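Putative PadR-family transcriptional regulatory protein (Bacteroides fragilis, PDB 5H20) probably regulates transcription by binding DNA as a dimer through a winged helix-turn-helix domain of the PadR family. Local coordinates at residues 66-69 and 73-76. Residues are numbered along the deposited sequence; the frame is centred on the assembly and turned at random.
With GLC (alpha-D-glucopyranose), chain E; PO4 (phosphate ion), chain D.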
ATOM      1  N   TRP A  66       0.682   8.649 -27.635  1.00 63.85           N
ATOM      2  CA  TRP A  66      -0.495   8.277 -28.415  1.00 61.11           C
ATOM      3  C   TRP A  66      -0.092   7.411 -29.619  1.00 61.81           C
ATOM      4  O   TRP A  66       0.833   7.755 -30.358  1.00 63.59           O
ATOM      5  CB  TRP A  66      -1.228   9.524 -28.901  1.00 62.24           C
ATOM      6  CG  TRP A  66      -1.825  10.355 -27.815  1.00 63.27           C
ATOM      7  CD1 TRP A  66      -1.289  11.477 -27.249  1.00 66.55           C
ATOM      8  CD2 TRP A  66      -3.091  10.141 -27.169  1.00 61.83           C
ATOM      9  NE1 TRP A  66      -2.138  11.973 -26.292  1.00 68.21           N
ATOM     10  CE2 TRP A  66      -3.253  11.175 -26.220  1.00 65.30           C
ATOM     11  CE3 TRP A  66      -4.103   9.177 -27.305  1.00 59.75           C
ATOM     12  CZ2 TRP A  66      -4.397  11.277 -25.401  1.00 66.74           C
ATOM     13  CZ3 TRP A  66      -5.250   9.279 -26.499  1.00 61.53           C
ATOM     14  CH2 TRP A  66      -5.384  10.325 -25.561  1.00 64.90           C
ATOM     15  N   VAL A  67      -0.776   6.279 -29.776  1.00 60.29           N
ATOM     16  CA  VAL A  67      -0.640   5.428 -30.943  1.00 62.37           C
ATOM     17  C   VAL A  67      -1.791   5.813 -31.871  1.00 63.06           C
ATOM     18  O   VAL A  67      -2.963   5.627 -31.546  1.00 62.39           O
ATOM     19  CB  VAL A  67      -0.642   3.918 -30.575  1.00 62.42           C
ATOM     20  CG1 VAL A  67      -0.686   3.043 -31.824  1.00 64.96           C
ATOM     21  CG2 VAL A  67       0.577   3.560 -29.729  1.00 63.17           C
ATOM     22  N   GLU A  68      -1.431   6.373 -33.023  1.00 66.90           N
ATOM     23  CA  GLU A  68      -2.391   6.960 -33.962  1.00 66.94           C
ATOM     24  C   GLU A  68      -2.564   6.040 -35.154  1.00 68.06           C
ATOM     25  O   GLU A  68      -1.579   5.555 -35.728  1.00 70.95           O
ATOM     26  CB  GLU A  68      -1.914   8.344 -34.418  1.00 70.51           C
ATOM     27  CG  GLU A  68      -1.736   9.368 -33.290  1.00 71.62           C
ATOM     28  CD  GLU A  68      -2.977  10.214 -33.045  1.00 71.71           C
ATOM     29  OE1 GLU A  68      -3.620  10.612 -34.055  1.00 72.96           O
ATOM     30  OE2 GLU A  68      -3.295  10.499 -31.850  1.00 71.17           O
ATOM     31  N   SER A  69      -3.821   5.804 -35.514  1.00 66.72           N
ATOM     32  CA  SER A  69      -4.185   4.864 -36.577  1.00 68.49           C
ATOM     33  C   SER A  69      -5.267   5.465 -37.472  1.00 68.53           C
ATOM     34  O   SER A  69      -5.790   6.545 -37.195  1.00 66.90           O
ATOM     35  CB  SER A  69      -4.640   3.531 -35.948  1.00 69.59           C
ATOM     36  OG  SER A  69      -5.616   2.843 -36.726  1.00 71.34           O
ATOM     37  N   PRO A  73      -9.425   4.545 -32.875  1.00 65.64           N
ATOM     38  CA  PRO A  73      -9.100   5.797 -32.188  1.00 63.68           C
ATOM     39  C   PRO A  73      -7.651   5.815 -31.674  1.00 60.55           C
ATOM     40  O   PRO A  73      -6.987   4.762 -31.687  1.00 59.49           O
ATOM     41  CB  PRO A  73     -10.087   5.798 -31.005  1.00 66.28           C
ATOM     42  CG  PRO A  73     -10.262   4.354 -30.702  1.00 67.89           C
ATOM     43  CD  PRO A  73     -10.322   3.703 -32.055  1.00 68.56           C
ATOM     44  N   PRO A  74      -7.150   6.999 -31.244  1.00 60.36           N
ATOM     45  CA  PRO A  74      -5.828   7.044 -30.592  1.00 58.91           C
ATOM     46  C   PRO A  74      -5.814   6.307 -29.252  1.00 59.37           C
ATOM     47  O   PRO A  74      -6.741   6.456 -28.444  1.00 61.29           O
ATOM     48  CB  PRO A  74      -5.596   8.541 -30.358  1.00 59.97           C
ATOM     49  CG  PRO A  74      -6.440   9.224 -31.385  1.00 61.63           C
ATOM     50  CD  PRO A  74      -7.660   8.361 -31.538  1.00 61.84           C
ATOM     51  N   ARG A  75      -4.771   5.514 -29.033  1.00 58.38           N
ATOM     52  CA  ARG A  75      -4.652   4.696 -27.836  1.00 57.46           C
ATOM     53  C   ARG A  75      -3.428   5.149 -27.047  1.00 55.76           C
ATOM     54  O   ARG A  75      -2.393   5.473 -27.638  1.00 56.45           O
ATOM     55  CB  ARG A  75      -4.531   3.219 -28.211  1.00 59.03           C
ATOM     56  CG  ARG A  75      -5.677   2.673 -29.059  1.00 61.41           C
ATOM     57  CD  ARG A  75      -5.416   1.230 -29.459  1.00 64.30           C
ATOM     58  NE  ARG A  75      -5.628   0.335 -28.329  1.00 67.34           N
ATOM     59  CZ  ARG A  75      -5.071  -0.866 -28.171  1.00 70.40           C
ATOM     60  NH1 ARG A  75      -4.248  -1.366 -29.087  1.00 71.87           N
ATOM     61  NH2 ARG A  75      -5.346  -1.574 -27.081  1.00 72.78           N
ATOM     62  N   LYS A  76      -3.568   5.208 -25.726  1.00 55.17           N
ATOM     63  CA  LYS A  76      -2.488   5.609 -24.833  1.00 54.15           C
ATOM     64  C   LYS A  76      -1.577   4.409 -24.594  1.00 53.15           C
ATOM     65  O   LYS A  76      -2.024   3.317 -24.246  1.00 53.17           O
ATOM     66  CB  LYS A  76      -3.031   6.155 -23.509  1.00 56.39           C
ATOM     67  CG  LYS A  76      -3.651   7.554 -23.566  1.00 59.02           C
ATOM     68  CD  LYS A  76      -4.343   7.852 -22.245  1.00 62.17           C
ATOM     69  CE  LYS A  76      -5.115   9.166 -22.263  1.00 67.03           C
ATOM     70  NZ  LYS A  76      -4.600  10.183 -21.301  1.00 69.07           N
TER
HETATM   71  C1  GLC E 204      -7.239   1.533 -25.420  1.00 79.09           C
HETATM   72  C2  GLC E 204      -5.996   1.310 -24.558  1.00 79.07           C
HETATM   73  C3  GLC E 204      -5.754   2.394 -23.498  1.00 80.41           C
HETATM   74  C4  GLC E 204      -6.311   3.784 -23.822  1.00 85.70           C
HETATM   75  C5  GLC E 204      -7.735   3.763 -24.403  1.00 87.30           C
HETATM   76  C6  GLC E 204      -7.886   4.808 -25.513  1.00 87.31           C
HETATM   77  O1  GLC E 204      -7.866   0.265 -25.636  1.00 76.82           O
HETATM   78  O2  GLC E 204      -6.112   0.050 -23.889  1.00 74.53           O
HETATM   79  O3  GLC E 204      -4.349   2.499 -23.241  1.00 72.63           O
HETATM   80  O4  GLC E 204      -6.330   4.564 -22.618  1.00 89.28           O
HETATM   81  O5  GLC E 204      -8.184   2.448 -24.822  1.00 85.43           O
HETATM   82  O6  GLC E 204      -7.963   6.117 -24.930  1.00 89.94           O
HETATM   83  P   PO4 D 203      -2.632  -4.985 -28.340  0.50 76.01           P
HETATM   84  O1  PO4 D 203      -2.349  -4.299 -29.656  0.50 74.80           O
HETATM   85  O2  PO4 D 203      -3.534  -4.116 -27.497  0.50 73.63           O
HETATM   86  O3  PO4 D 203      -1.338  -5.233 -27.600  0.50 73.86           O
HETATM   87  O4  PO4 D 203      -3.321  -6.305 -28.598  0.50 74.65           O
HETATM   88  O   HOH W   1      -4.449   3.436 -32.626  1.00 63.19           O
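Pro73 and Val67 meet through a water, which donates to both Pro73 O and Val67 O and so links the loop at Pro73 to the end of the strand at Val67. At Pro74 the contact is apolar toward Trp66, with Pro74 CB packed 3.5 Å from Trp66 CE3. The bent side chain of Glu68 reaches the same proline ring, its OE2 in van der Waals contact 3.4 Å from Pro74 CB and CG. Pro74 CA adds a CA-H...O contact to Val67 O. Arg75 and Val67 form an antiparallel hydrogen-bonded pair, Val67 N to Arg75 O at 2.8 Å and Arg75 N to Val67 O at 3.1 Å. On the sheet face it shares with Val67, the Arg75 side chain bends at chi3 (75°), which turns the guanidinium off the hairpin: NH1 and NH2 both bond O2 of a phosphate ion, probably from the crystallisation liquor, and NH2 makes a weak bond to glucose O1. Lys76, on the sheet face that carries Trp66, runs alongside the indole; its CG lies 3.9 Å from the centroid of the six-membered ring, a CH-pi contact over one face, and Lys76 O accepts a hydrogen bond from glucose O3. Pro74, Arg75 and Lys76 line one side of the glucose site, at the outer end of an antiparallel beta hairpin, the wing of a winged helix-turn-helix domain.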